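Long-range contacts in sulfoquinovosidase (Escherichia coli, PDB 5AEG), which hydrolyses sulfoquinovosyl diacylglycerides and simple sulfoquinovosides to release sulfoquinovose, which feeds bacterial sulfoglycolysis: residues 503-508 and 532-537; 402-407 and 452-457; 508-513 and 538-543; 278-283 and 557-562. One frame throughout, in Å; residues are numbered along the deposited sequence.

Interaction 1 of 4, residues 503-508 and 532-537; sequences SDIGGY and PMMRTH
I505 lies along the backbone of R535 and T536. Its CG1 sits 3.4 Å from R535 O. CD1 reaches the CB and CE of M534, 4.1 Å from each. The backbone N of I505 gives a nearly straight hydrogen bond to R535 O. H537 buries almost as much surface. The edge of the Y508 ring meets one face of the H537 imidazole in a T-shaped stack, with centroids 4.8 Å apart and planes at 69°. H537 ND1 bonds to G539 N. D504 OD1 lies at the imidazole edge, 3.3 Å from H537 CD2. The segments cover the ends of neighbouring parallel strands, 501-505 and 534-536, of the TIM barrel, joined by helix 518-528, and H537 belongs to the sulfoquinovosyl-binding site. R535 bends at chi3 (54°), which brings its guanidinium back to D504. R535 NH1 and NH2 both grip D504 OD1, at 2.8 and 2.7 Å, in a salt bridge. D504 OD2 is held by W469. An alanine in place of D504 would probably leave the buried charge of R535 without this mate and the CD2 edge of H537 without its neighbour. Water 3 bridges I505 O and H537 O, donating to both.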
loop_
_atom_site.group_PDB
_atom_site.type_symbol
_atom_site.label_atom_id
_atom_site.label_comp_id
_atom_site.label_asym_id
_atom_site.label_seq_id
_atom_site.Cartn_x
_atom_site.Cartn_y
_atom_site.Cartn_z
ATOM N N SER A 503 -6.915 1.078 7.743
ATOM C CA SER A 503 -6.323 -0.036 8.449
ATOM C C SER A 503 -7.429 -0.815 9.213
ATOM O O SER A 503 -8.551 -0.305 9.468
ATOM C CB SER A 503 -5.187 0.399 9.366
ATOM O OG SER A 503 -5.673 1.329 10.412
ATOM N N ASP A 504 -7.086 -2.067 9.537
ATOM C CA ASP A 504 -7.936 -2.879 10.449
ATOM C C ASP A 504 -8.057 -2.179 11.851
ATOM O O ASP A 504 -7.036 -1.936 12.514
ATOM C CB ASP A 504 -7.322 -4.271 10.670
ATOM C CG ASP A 504 -7.219 -5.105 9.390
ATOM O OD1 ASP A 504 -8.184 -5.239 8.597
ATOM O OD2 ASP A 504 -6.082 -5.567 9.148
ATOM N N ILE A 505 -9.250 -1.808 12.250
ATOM C CA ILE A 505 -9.453 -1.233 13.548
ATOM C C ILE A 505 -9.151 -2.318 14.609
ATOM O O ILE A 505 -9.842 -3.323 14.682
ATOM C CB ILE A 505 -10.864 -0.675 13.769
ATOM C CG1 ILE A 505 -11.092 0.519 12.871
ATOM C CG2 ILE A 505 -10.971 -0.273 15.224
ATOM C CD1 ILE A 505 -12.508 1.049 12.717
ATOM N N GLY A 506 -8.047 -2.109 15.291
ATOM C CA GLY A 506 -7.478 -2.969 16.352
ATOM C C GLY A 506 -6.323 -3.840 15.895
ATOM O O GLY A 506 -5.803 -4.650 16.684
ATOM N N GLY A 507 -5.961 -3.738 14.596
ATOM C CA GLY A 507 -4.832 -4.573 14.025
ATOM C C GLY A 507 -5.308 -6.002 13.810
ATOM O O GLY A 507 -6.521 -6.309 13.940
ATOM N N TYR A 508 -4.371 -6.869 13.458
ATOM C CA TYR A 508 -4.706 -8.185 12.937
ATOM C C TYR A 508 -3.925 -9.355 13.632
ATOM O O TYR A 508 -4.514 -10.341 14.140
ATOM C CB TYR A 508 -4.476 -8.219 11.456
ATOM C CG TYR A 508 -4.625 -9.619 10.864
ATOM C CD1 TYR A 508 -5.893 -10.154 10.614
ATOM C CD2 TYR A 508 -3.508 -10.388 10.568
ATOM C CE1 TYR A 508 -6.052 -11.430 10.066
ATOM C CE2 TYR A 508 -3.658 -11.656 10.025
ATOM C CZ TYR A 508 -4.928 -12.156 9.789
ATOM O OH TYR A 508 -5.107 -13.406 9.263
ATOM N N PRO A 532 -10.384 7.824 5.685
ATOM C CA PRO A 532 -11.573 7.739 4.892
ATOM C C PRO A 532 -12.461 6.469 4.998
ATOM O O PRO A 532 -13.508 6.364 4.285
ATOM C CB PRO A 532 -11.075 7.908 3.436
ATOM C CG PRO A 532 -9.686 7.522 3.462
ATOM C CD PRO A 532 -9.158 7.917 4.863
ATOM N N MET A 533 -12.102 5.509 5.840
ATOM C CA MET A 533 -12.924 4.286 5.926
ATOM C C MET A 533 -12.710 3.671 7.300
ATOM O O MET A 533 -11.574 3.566 7.731
ATOM C CB MET A 533 -12.552 3.316 4.788
ATOM C CG MET A 533 -13.340 2.023 4.819
ATOM S SD MET A 533 -13.041 1.119 3.321
ATOM C CE MET A 533 -13.781 -0.457 3.785
ATOM N N MET A 534 -13.790 3.268 7.925
ATOM C CA MET A 534 -13.801 2.590 9.192
ATOM C C MET A 534 -14.244 1.127 9.005
ATOM O O MET A 534 -15.365 0.882 8.529
ATOM C CB MET A 534 -14.782 3.237 10.165
ATOM C CG MET A 534 -14.364 4.656 10.572
ATOM S SD MET A 534 -15.305 5.288 11.951
ATOM C CE MET A 534 -14.714 4.396 13.429
ATOM N N ARG A 535 -13.370 0.178 9.371
ATOM C CA ARG A 535 -13.662 -1.263 9.165
ATOM C C ARG A 535 -12.883 -2.031 10.198
ATOM O O ARG A 535 -11.680 -1.758 10.376
ATOM C CB ARG A 535 -13.278 -1.722 7.746
ATOM C CG ARG A 535 -13.533 -3.240 7.567
ATOM C CD ARG A 535 -13.003 -3.784 6.283
ATOM N NE ARG A 535 -11.544 -3.483 6.098
ATOM C CZ ARG A 535 -10.573 -4.124 6.732
ATOM N NH1 ARG A 535 -10.816 -5.096 7.646
ATOM N NH2 ARG A 535 -9.290 -3.792 6.537
ATOM N N THR A 536 -13.577 -2.919 10.936
ATOM C CA THR A 536 -12.954 -3.743 11.919
ATOM C C THR A 536 -12.514 -5.115 11.388
ATOM O O THR A 536 -12.800 -5.493 10.213
ATOM C CB THR A 536 -13.884 -3.919 13.134
ATOM O OG1 THR A 536 -14.881 -4.872 12.864
ATOM C CG2 THR A 536 -14.543 -2.608 13.569
ATOM N N HIS A 537 -11.725 -5.776 12.195
ATOM C CA HIS A 537 -11.242 -7.133 11.887
ATOM C C HIS A 537 -11.228 -7.928 13.174
ATOM O O HIS A 537 -10.776 -7.436 14.206
ATOM C CB HIS A 537 -9.796 -7.110 11.334
ATOM C CG HIS A 537 -9.458 -8.291 10.453
ATOM N ND1 HIS A 537 -9.666 -9.607 10.818
ATOM C CD2 HIS A 537 -8.904 -8.352 9.199
ATOM C CE1 HIS A 537 -9.269 -10.423 9.870
ATOM N NE2 HIS A 537 -8.825 -9.690 8.859
HETATM O O HOH W 1 -8.491 3.441 9.114
HETATM O O HOH W 2 -10.761 1.359 9.397
HETATM O O HOH W 3 -11.584 -5.096 15.392
#

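Interaction 2 of 4, residues 402-407 and 452-457; sequences WMADFG and FFMRAG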
loop_
_atom_site.group_PDB
_atom_site.type_symbol
_atom_site.label_atom_id
_atom_site.label_comp_id
_atom_site.label_asym_id
_atom_site.label_seq_id
_atom_site.Cartn_x
_atom_site.Cartn_y
_atom_site.Cartn_z
ATOM N N TRP A 402 -15.474 -6.063 -1.181
ATOM C CA TRP A 402 -14.776 -7.232 -0.645
ATOM C C TRP A 402 -13.350 -6.878 -0.377
ATOM O O TRP A 402 -12.841 -5.932 -0.965
ATOM C CB TRP A 402 -14.797 -8.442 -1.625
ATOM C CG TRP A 402 -14.453 -8.093 -3.081
ATOM C CD1 TRP A 402 -13.171 -8.080 -3.682
ATOM C CD2 TRP A 402 -15.355 -7.736 -4.101
ATOM N NE1 TRP A 402 -13.258 -7.697 -4.972
ATOM C CE2 TRP A 402 -14.579 -7.524 -5.294
ATOM C CE3 TRP A 402 -16.759 -7.656 -4.171
ATOM C CZ2 TRP A 402 -15.150 -7.148 -6.513
ATOM C CZ3 TRP A 402 -17.359 -7.281 -5.434
ATOM C CH2 TRP A 402 -16.538 -7.050 -6.579
ATOM N N MET A 403 -12.703 -7.690 0.463
ATOM C CA MET A 403 -11.293 -7.685 0.573
ATOM C C MET A 403 -10.784 -8.459 -0.625
ATOM O O MET A 403 -11.224 -9.589 -0.815
ATOM C CB MET A 403 -10.831 -8.337 1.883
ATOM C CG MET A 403 -9.344 -8.509 2.064
ATOM S SD MET A 403 -8.804 -9.263 3.598
ATOM C CE MET A 403 -8.937 -7.890 4.738
ATOM N N ALA A 404 -9.887 -7.835 -1.417
ATOM C CA ALA A 404 -9.203 -8.551 -2.504
ATOM C C ALA A 404 -7.798 -8.739 -2.019
ATOM O O ALA A 404 -6.915 -7.845 -2.158
ATOM C CB ALA A 404 -9.242 -7.778 -3.825
ATOM N N ASP A 405 -7.575 -9.895 -1.396
ATOM C CA ASP A 405 -6.374 -10.129 -0.626
ATOM C C ASP A 405 -5.243 -10.717 -1.497
ATOM O O ASP A 405 -5.486 -11.147 -2.606
ATOM C CB ASP A 405 -6.729 -11.107 0.484
ATOM C CG ASP A 405 -5.749 -11.146 1.633
ATOM O OD1 ASP A 405 -4.808 -10.300 1.788
ATOM O OD2 ASP A 405 -5.933 -12.059 2.467
ATOM N N PHE A 406 -4.048 -10.748 -0.923
ATOM C CA PHE A 406 -2.841 -11.298 -1.521
ATOM C C PHE A 406 -2.421 -10.612 -2.838
ATOM O O PHE A 406 -2.779 -9.451 -3.044
ATOM C CB PHE A 406 -2.984 -12.840 -1.692
ATOM C CG PHE A 406 -2.803 -13.580 -0.457
ATOM C CD1 PHE A 406 -1.533 -14.032 -0.101
ATOM C CD2 PHE A 406 -3.898 -13.962 0.296
ATOM C CE1 PHE A 406 -1.336 -14.749 1.093
ATOM C CE2 PHE A 406 -3.706 -14.638 1.490
ATOM C CZ PHE A 406 -2.427 -15.060 1.874
ATOM N N GLY A 407 -1.520 -11.255 -3.604
ATOM C CA GLY A 407 -0.845 -10.594 -4.713
ATOM C C GLY A 407 0.643 -10.552 -4.584
ATOM O O GLY A 407 1.338 -10.410 -5.607
ATOM N N PHE A 452 -13.803 -2.377 -3.367
ATOM C CA PHE A 452 -12.855 -3.421 -2.952
ATOM C C PHE A 452 -11.599 -2.797 -2.358
ATOM O O PHE A 452 -11.213 -1.644 -2.671
ATOM C CB PHE A 452 -12.531 -4.439 -4.061
ATOM C CG PHE A 452 -11.849 -3.900 -5.213
ATOM C CD1 PHE A 452 -10.447 -3.870 -5.273
ATOM C CD2 PHE A 452 -12.577 -3.488 -6.300
ATOM C CE1 PHE A 452 -9.812 -3.375 -6.423
ATOM C CE2 PHE A 452 -11.966 -2.959 -7.398
ATOM C CZ PHE A 452 -10.601 -2.924 -7.489
ATOM N N PHE A 453 -10.949 -3.547 -1.512
ATOM C CA PHE A 453 -9.772 -3.042 -0.858
ATOM C C PHE A 453 -8.680 -4.090 -0.912
ATOM O O PHE A 453 -8.986 -5.288 -0.757
ATOM C CB PHE A 453 -10.072 -2.506 0.559
ATOM C CG PHE A 453 -10.844 -3.447 1.446
ATOM C CD1 PHE A 453 -12.215 -3.485 1.402
ATOM C CD2 PHE A 453 -10.176 -4.206 2.404
ATOM C CE1 PHE A 453 -12.928 -4.375 2.196
ATOM C CE2 PHE A 453 -10.878 -5.066 3.246
ATOM C CZ PHE A 453 -12.255 -5.127 3.139
ATOM N N MET A 454 -7.433 -3.629 -1.069
ATOM C CA MET A 454 -6.291 -4.506 -1.246
ATOM C C MET A 454 -5.194 -4.173 -0.310
ATOM O O MET A 454 -5.063 -2.996 0.133
ATOM C CB MET A 454 -5.730 -4.305 -2.723
ATOM C CG MET A 454 -6.807 -4.589 -3.736
ATOM S SD MET A 454 -6.164 -4.707 -5.416
ATOM C CE MET A 454 -5.272 -6.261 -5.402
ATOM N N ARG A 455 -4.327 -5.149 -0.016
ATOM C CA ARG A 455 -3.090 -4.809 0.640
ATOM C C ARG A 455 -1.885 -4.737 -0.291
ATOM O O ARG A 455 -1.109 -3.839 -0.195
ATOM C CB ARG A 455 -2.763 -5.686 1.847
ATOM C CG ARG A 455 -2.520 -7.171 1.647
ATOM C CD ARG A 455 -2.249 -7.860 3.020
ATOM N NE ARG A 455 -2.424 -9.306 2.760
ATOM C CZ ARG A 455 -1.497 -10.245 2.553
ATOM N NH1 ARG A 455 -0.226 -10.053 2.681
ATOM N NH2 ARG A 455 -1.866 -11.451 2.196
ATOM N N ALA A 456 -1.691 -5.753 -1.127
ATOM C CA ALA A 456 -0.640 -5.710 -2.126
ATOM C C ALA A 456 -0.864 -4.706 -3.211
ATOM O O ALA A 456 -2.011 -4.424 -3.574
ATOM C CB ALA A 456 -0.438 -7.106 -2.719
ATOM N N GLY A 457 0.263 -4.173 -3.720
ATOM C CA GLY A 457 0.256 -3.310 -4.818
ATOM C C GLY A 457 1.481 -3.248 -5.630
ATOM O O GLY A 457 2.518 -3.738 -5.230
HETATM O O HOH W 4 -4.155 -7.549 -1.656
#
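F453 and M403 pack on one face of two parallel strands of the TIM barrel, while W402, F452, A404 and M454 share the other. The strand segments cross at 33°. The bonds F453 N to W402 O and A404 N to F453 O join them.

The F453 ring lies flat beneath the M403 backbone. M403 CA stands over its face, 3.8 Å from the centroid, in a CH-pi contact. M403 CB touches F453 CE2 at 3.5 Å, and the chain's bend at chi3 (-79°) returns CE to the same atom.

On the other face, F452 CB sits over the five-membered ring of W402. The two rings are almost parallel but slid apart, so they barely overlap. A404 CB packs on M454 CG at 4.0 Å.

Past the strand ends lies the active site. D405 is the catalytic nucleophile. R455 stretches out from CG to NE and crosses it obliquely. Its NE bonds to D405 OD1 at 2.8 Å, in the guanidinium plane, and NH2 adds a weak bond to the same oxygen. D405 OD2 binds Y333, so both carboxylate oxygens are held. R455 NH1 pairs with E408 and E152.

The guanidinium also makes a cation-pi contact with F406, its plane steeply tilted to the ring. NH2 is poised over the ring centre, 3.5 Å from F406 CD1.

Interaction 3 of 4, residues 508-513 and 538-543; sequences YTTLFE and EGNRPG
N540 places its carboxamide against the backbone of T510 and bonds to it at both ends. Its CG sits between the backbone N and the carbonyl carbon (chi1 58°), which turns the amide across to the other loop. OD1 accepts from T510 N at 2.7 Å, on a lone pair. ND2 gives to T510 O at 3.1 Å, from above the carbonyl plane. Two bonds of this kind fix the rotation of the amide.

T510 holds OG1 beside its own backbone N (chi1 -48°). From there OG1 donates to Y508 O at 2.7 Å. N540 N adds a weak bond to that same oxygen. The Y508 side chain crosses that of N540 at about a right angle, with its OH 3.6 Å from N540 CB.

R541 is extended from CG to NE and runs along the T510 backbone. Its CD lies 3.4 Å from T510 O. The CD2 methyl of L511 sits over one face of the guanidinium, 3.6 Å from R541 NH2. Water 5 links NH2 to F512 N.

G539 packs against Y508 O, with its CA 3.4 Å away.

The two loops follow barrel strands 501-505 and 534-536 and lead into helices 518-528 and 552-567. Close by, T509 touches D472, the inferred proton donor, and F512 rests on helix 162-169.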
loop_
_atom_site.group_PDB
_atom_site.type_symbol
_atom_site.label_atom_id
_atom_site.label_comp_id
_atom_site.label_asym_id
_atom_site.label_seq_id
_atom_site.Cartn_x
_atom_site.Cartn_y
_atom_site.Cartn_z
ATOM N N TYR A 508 -4.371 -6.869 13.458
ATOM C CA TYR A 508 -4.706 -8.185 12.937
ATOM C C TYR A 508 -3.925 -9.355 13.632
ATOM O O TYR A 508 -4.514 -10.341 14.140
ATOM C CB TYR A 508 -4.476 -8.219 11.456
ATOM C CG TYR A 508 -4.625 -9.619 10.864
ATOM C CD1 TYR A 508 -5.893 -10.154 10.614
ATOM C CD2 TYR A 508 -3.508 -10.388 10.568
ATOM C CE1 TYR A 508 -6.052 -11.430 10.066
ATOM C CE2 TYR A 508 -3.658 -11.656 10.025
ATOM C CZ TYR A 508 -4.928 -12.156 9.789
ATOM O OH TYR A 508 -5.107 -13.406 9.263
ATOM N N THR A 509 -2.612 -9.289 13.570
ATOM C CA THR A 509 -1.732 -10.438 13.817
ATOM C C THR A 509 -1.681 -10.757 15.304
ATOM O O THR A 509 -1.245 -9.965 16.146
ATOM C CB THR A 509 -0.304 -10.222 13.308
ATOM O OG1 THR A 509 -0.291 -9.906 11.905
ATOM C CG2 THR A 509 0.533 -11.468 13.571
ATOM N N THR A 510 -2.181 -11.952 15.615
ATOM C CA THR A 510 -2.437 -12.376 16.948
ATOM C C THR A 510 -1.635 -13.717 17.125
ATOM O O THR A 510 -2.146 -14.788 16.874
ATOM C CB THR A 510 -3.933 -12.612 17.105
ATOM O OG1 THR A 510 -4.701 -11.513 16.596
ATOM C CG2 THR A 510 -4.281 -12.845 18.534
ATOM N N LEU A 511 -0.399 -13.623 17.516
ATOM C CA LEU A 511 0.540 -14.735 17.579
ATOM C C LEU A 511 1.462 -14.478 18.721
ATOM O O LEU A 511 1.533 -13.362 19.213
ATOM C CB LEU A 511 1.396 -14.757 16.321
ATOM C CG LEU A 511 0.703 -15.073 15.025
ATOM C CD1 LEU A 511 1.727 -14.933 13.867
ATOM C CD2 LEU A 511 -0.002 -16.435 14.973
ATOM N N PHE A 512 2.133 -15.539 19.197
ATOM C CA PHE A 512 3.176 -15.405 20.221
ATOM C C PHE A 512 2.669 -14.699 21.449
ATOM O O PHE A 512 3.353 -13.812 21.981
ATOM C CB PHE A 512 4.439 -14.685 19.645
ATOM C CG PHE A 512 4.926 -15.278 18.382
ATOM C CD1 PHE A 512 5.312 -16.621 18.339
ATOM C CD2 PHE A 512 4.995 -14.536 17.219
ATOM C CE1 PHE A 512 5.736 -17.213 17.152
ATOM C CE2 PHE A 512 5.399 -15.128 16.034
ATOM C CZ PHE A 512 5.806 -16.444 15.994
ATOM N N GLU A 513 1.473 -15.036 21.919
ATOM C CA GLU A 513 0.987 -14.297 23.079
ATOM C C GLU A 513 0.686 -12.763 22.900
ATOM O O GLU A 513 0.461 -12.062 23.891
ATOM C CB GLU A 513 1.935 -14.482 24.300
ATOM C CG GLU A 513 2.220 -15.964 24.662
ATOM C CD GLU A 513 0.986 -16.890 24.597
ATOM O OE1 GLU A 513 -0.091 -16.568 25.166
ATOM O OE2 GLU A 513 1.085 -17.976 23.973
ATOM N N GLU A 538 -11.711 -9.178 13.136
ATOM C CA GLU A 538 -11.558 -10.000 14.345
ATOM C C GLU A 538 -10.133 -10.405 14.692
ATOM O O GLU A 538 -9.807 -10.662 15.855
ATOM C CB GLU A 538 -12.434 -11.240 14.262
ATOM C CG GLU A 538 -13.932 -10.917 14.187
ATOM C CD GLU A 538 -14.828 -12.189 14.168
ATOM O OE1 GLU A 538 -14.306 -13.297 13.884
ATOM O OE2 GLU A 538 -16.085 -12.049 14.396
ATOM N N GLY A 539 -9.226 -10.348 13.721
ATOM C CA GLY A 539 -7.845 -10.885 13.862
ATOM C C GLY A 539 -7.786 -12.378 13.561
ATOM O O GLY A 539 -8.822 -13.064 13.478
ATOM N N ASN A 540 -6.592 -12.921 13.448
ATOM C CA ASN A 540 -6.486 -14.344 13.051
ATOM C C ASN A 540 -6.943 -15.325 14.131
ATOM O O ASN A 540 -7.277 -16.465 13.776
ATOM C CB ASN A 540 -5.106 -14.762 12.570
ATOM C CG ASN A 540 -4.030 -14.521 13.582
ATOM O OD1 ASN A 540 -3.787 -13.398 13.931
ATOM N ND2 ASN A 540 -3.444 -15.585 14.152
ATOM N N ARG A 541 -6.922 -14.893 15.374
ATOM C CA ARG A 541 -7.385 -15.687 16.617
ATOM C C ARG A 541 -8.438 -14.894 17.368
ATOM O O ARG A 541 -8.139 -14.199 18.379
ATOM C CB ARG A 541 -6.233 -16.033 17.525
ATOM C CG ARG A 541 -5.246 -17.083 16.967
ATOM C CD ARG A 541 -4.110 -17.304 17.997
ATOM N NE ARG A 541 -3.032 -18.113 17.411
ATOM C CZ ARG A 541 -1.799 -18.272 17.900
ATOM N NH1 ARG A 541 -1.382 -17.628 18.982
ATOM N NH2 ARG A 541 -0.944 -19.054 17.242
ATOM N N PRO A 542 -9.650 -14.892 16.824
ATOM C CA PRO A 542 -10.672 -13.971 17.321
ATOM C C PRO A 542 -10.952 -14.047 18.814
ATOM O O PRO A 542 -11.144 -13.011 19.521
ATOM C CB PRO A 542 -11.889 -14.372 16.502
ATOM C CG PRO A 542 -11.331 -14.877 15.208
ATOM C CD PRO A 542 -10.111 -15.640 15.645
ATOM N N GLY A 543 -10.919 -15.284 19.336
ATOM C CA GLY A 543 -11.121 -15.490 20.804
ATOM C C GLY A 543 -10.091 -14.923 21.692
ATOM O O GLY A 543 -10.349 -14.768 22.873
HETATM O O HOH W 5 1.946 -18.230 18.197
#

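Interaction 4 of 4, residues 278-283 and 557-562; sequences AGVKVN and HFARMT
Helix 552-567 packs on the outside of the TIM barrel, against the turn that leads from helix 265-277 into barrel strand 282-286. A Schellman motif at G279 ends the first helix, and its positive phi turns the chain toward the strand. T562, A559 and V280 bury the most surface, then K281.

T562 OG1 is the polar centre. It accepts from K281 N at 3.1 Å and donates to F558 O, one turn back in its own helix, at 2.7 Å. OG1 lies between the backbone N and the carbonyl carbon (chi1 61°), a position from which it reaches both partners. T562 N also bonds to F558 O, and the two donors approach from opposite faces of the carbonyl plane.

The two methyls of V280 meet the same side of the helix, one turn apart. CG1 faces T562, 3.7 Å from OG1, and CG2 lies 3.6 Å from A559 N. A559 CB packs on the backbone of G279, 3.7 Å from its O. K281 bends at chi2 and lies against T562, while its NZ bonds to T563.

A valine in place of T562 would probably leave K281 N without its acceptor and take one donor from F558 O.

M275 and I555 also touch V280. The arrangement is that of a (beta/alpha)8 barrel, with the helix that follows the eighth strand packed beside the loop that enters the second.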
loop_
_atom_site.group_PDB
_atom_site.type_symbol
_atom_site.label_atom_id
_atom_site.label_comp_id
_atom_site.label_asym_id
_atom_site.label_seq_id
_atom_site.Cartn_x
_atom_site.Cartn_y
_atom_site.Cartn_z
ATOM N N ALA A 278 -27.549 0.217 20.000
ATOM C CA ALA A 278 -26.802 1.054 20.902
ATOM C C ALA A 278 -26.402 2.356 20.276
ATOM O O ALA A 278 -25.703 3.104 20.892
ATOM C CB ALA A 278 -25.553 0.333 21.386
ATOM N N GLY A 279 -26.815 2.689 19.081
ATOM C CA GLY A 279 -26.461 4.043 18.543
ATOM C C GLY A 279 -25.217 4.041 17.631
ATOM O O GLY A 279 -24.781 5.094 17.170
ATOM N N VAL A 280 -24.668 2.867 17.298
ATOM C CA VAL A 280 -23.491 2.819 16.377
ATOM C C VAL A 280 -23.968 3.026 14.945
ATOM O O VAL A 280 -24.911 2.421 14.515
ATOM C CB VAL A 280 -22.676 1.509 16.529
ATOM C CG1 VAL A 280 -21.418 1.540 15.640
ATOM C CG2 VAL A 280 -22.277 1.298 17.990
ATOM N N LYS A 281 -23.262 3.878 14.197
ATOM C CA LYS A 281 -23.513 4.042 12.786
ATOM C C LYS A 281 -22.772 2.920 12.063
ATOM O O LYS A 281 -21.504 2.922 12.067
ATOM C CB LYS A 281 -23.022 5.393 12.252
ATOM C CG LYS A 281 -23.479 6.633 13.024
ATOM C CD LYS A 281 -24.977 6.639 13.183
ATOM C CE LYS A 281 -25.463 8.032 13.607
ATOM N NZ LYS A 281 -25.245 8.164 15.064
ATOM N N VAL A 282 -23.541 2.056 11.429
ATOM C CA VAL A 282 -23.025 0.831 10.798
ATOM C C VAL A 282 -23.413 0.889 9.354
ATOM O O VAL A 282 -24.609 0.972 9.036
ATOM C CB VAL A 282 -23.588 -0.453 11.427
ATOM C CG1 VAL A 282 -22.987 -1.694 10.752
ATOM C CG2 VAL A 282 -23.263 -0.562 12.882
ATOM N N ASN A 283 -22.438 0.853 8.461
ATOM C CA ASN A 283 -22.725 0.895 7.026
ATOM C C ASN A 283 -22.600 -0.457 6.336
ATOM O O ASN A 283 -22.823 -0.596 5.089
ATOM C CB ASN A 283 -21.849 1.919 6.332
ATOM C CG ASN A 283 -20.387 1.483 6.171
ATOM O OD1 ASN A 283 -19.910 0.558 6.823
ATOM N ND2 ASN A 283 -19.690 2.159 5.284
ATOM N N HIS A 557 -18.275 3.539 22.828
ATOM C CA HIS A 557 -17.106 4.152 22.187
ATOM C C HIS A 557 -17.205 4.139 20.681
ATOM O O HIS A 557 -17.047 5.207 20.042
ATOM C CB HIS A 557 -15.775 3.547 22.678
ATOM C CG HIS A 557 -14.595 4.270 22.159
ATOM N ND1 HIS A 557 -14.187 5.479 22.677
ATOM C CD2 HIS A 557 -13.830 4.054 21.057
ATOM C CE1 HIS A 557 -13.155 5.915 21.974
ATOM N NE2 HIS A 557 -12.944 5.087 20.988
ATOM N N PHE A 558 -17.508 2.984 20.075
ATOM C CA PHE A 558 -17.847 2.901 18.658
ATOM C C PHE A 558 -19.019 3.840 18.269
ATOM O O PHE A 558 -18.998 4.462 17.169
ATOM C CB PHE A 558 -18.089 1.411 18.270
ATOM C CG PHE A 558 -16.810 0.663 17.969
ATOM C CD1 PHE A 558 -15.982 0.160 18.981
ATOM C CD2 PHE A 558 -16.375 0.619 16.655
ATOM C CE1 PHE A 558 -14.792 -0.474 18.665
ATOM C CE2 PHE A 558 -15.203 -0.005 16.344
ATOM C CZ PHE A 558 -14.404 -0.519 17.343
ATOM N N ALA A 559 -20.063 3.906 19.120
ATOM C CA ALA A 559 -21.196 4.827 18.833
ATOM C C ALA A 559 -20.649 6.306 18.709
ATOM O O ALA A 559 -20.900 6.952 17.725
ATOM C CB ALA A 559 -22.329 4.716 19.872
ATOM N N ARG A 560 -19.830 6.728 19.646
ATOM C CA ARG A 560 -19.280 8.093 19.658
ATOM C C ARG A 560 -18.397 8.358 18.452
ATOM O O ARG A 560 -18.598 9.328 17.736
ATOM C CB ARG A 560 -18.512 8.342 20.948
ATOM C CG ARG A 560 -17.671 9.663 21.023
ATOM C CD ARG A 560 -16.642 9.672 22.175
ATOM N NE ARG A 560 -15.782 10.860 22.115
ATOM C CZ ARG A 560 -16.186 12.109 22.390
ATOM N NH1 ARG A 560 -17.403 12.350 22.831
ATOM N NH2 ARG A 560 -15.365 13.140 22.246
ATOM N N MET A 561 -17.471 7.433 18.155
ATOM C CA MET A 561 -16.506 7.719 17.078
ATOM C C MET A 561 -17.038 7.494 15.730
ATOM O O MET A 561 -16.610 8.201 14.784
ATOM C CB MET A 561 -15.147 6.972 17.310
ATOM C CG MET A 561 -14.530 7.204 18.690
ATOM S SD MET A 561 -14.471 8.925 19.249
ATOM C CE MET A 561 -13.257 9.584 18.115
ATOM N N THR A 562 -17.996 6.570 15.561
ATOM C CA THR A 562 -18.698 6.511 14.293
ATOM C C THR A 562 -19.581 7.734 14.054
ATOM O O THR A 562 -19.790 8.099 12.895
ATOM C CB THR A 562 -19.512 5.216 14.057
ATOM O OG1 THR A 562 -20.532 5.066 15.052
ATOM C CG2 THR A 562 -18.581 4.017 14.131
#

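Overall arrangement
All four contacts belong to the TIM-barrel domain. Interactions 1 and 2 are buried and join neighbouring parallel strands, and each pairs a buried arginine with an aspartate. They touch where R535 meets the F453 ring. Interaction 3 continues from interaction 1 through the shared Y508, but the strands have given way to partly buried loops. There an asparagine bonding to backbone replaces the salt bridge. Interaction 4 is also partly buried and lies on the helical outside of the barrel, with small apolar groups around one hydroxyl. F558 and T562 pack on I505, M534 and T536, so helix 552-567 backs interaction 1. Interactions 2 and 4 are about 26 Å apart between centres.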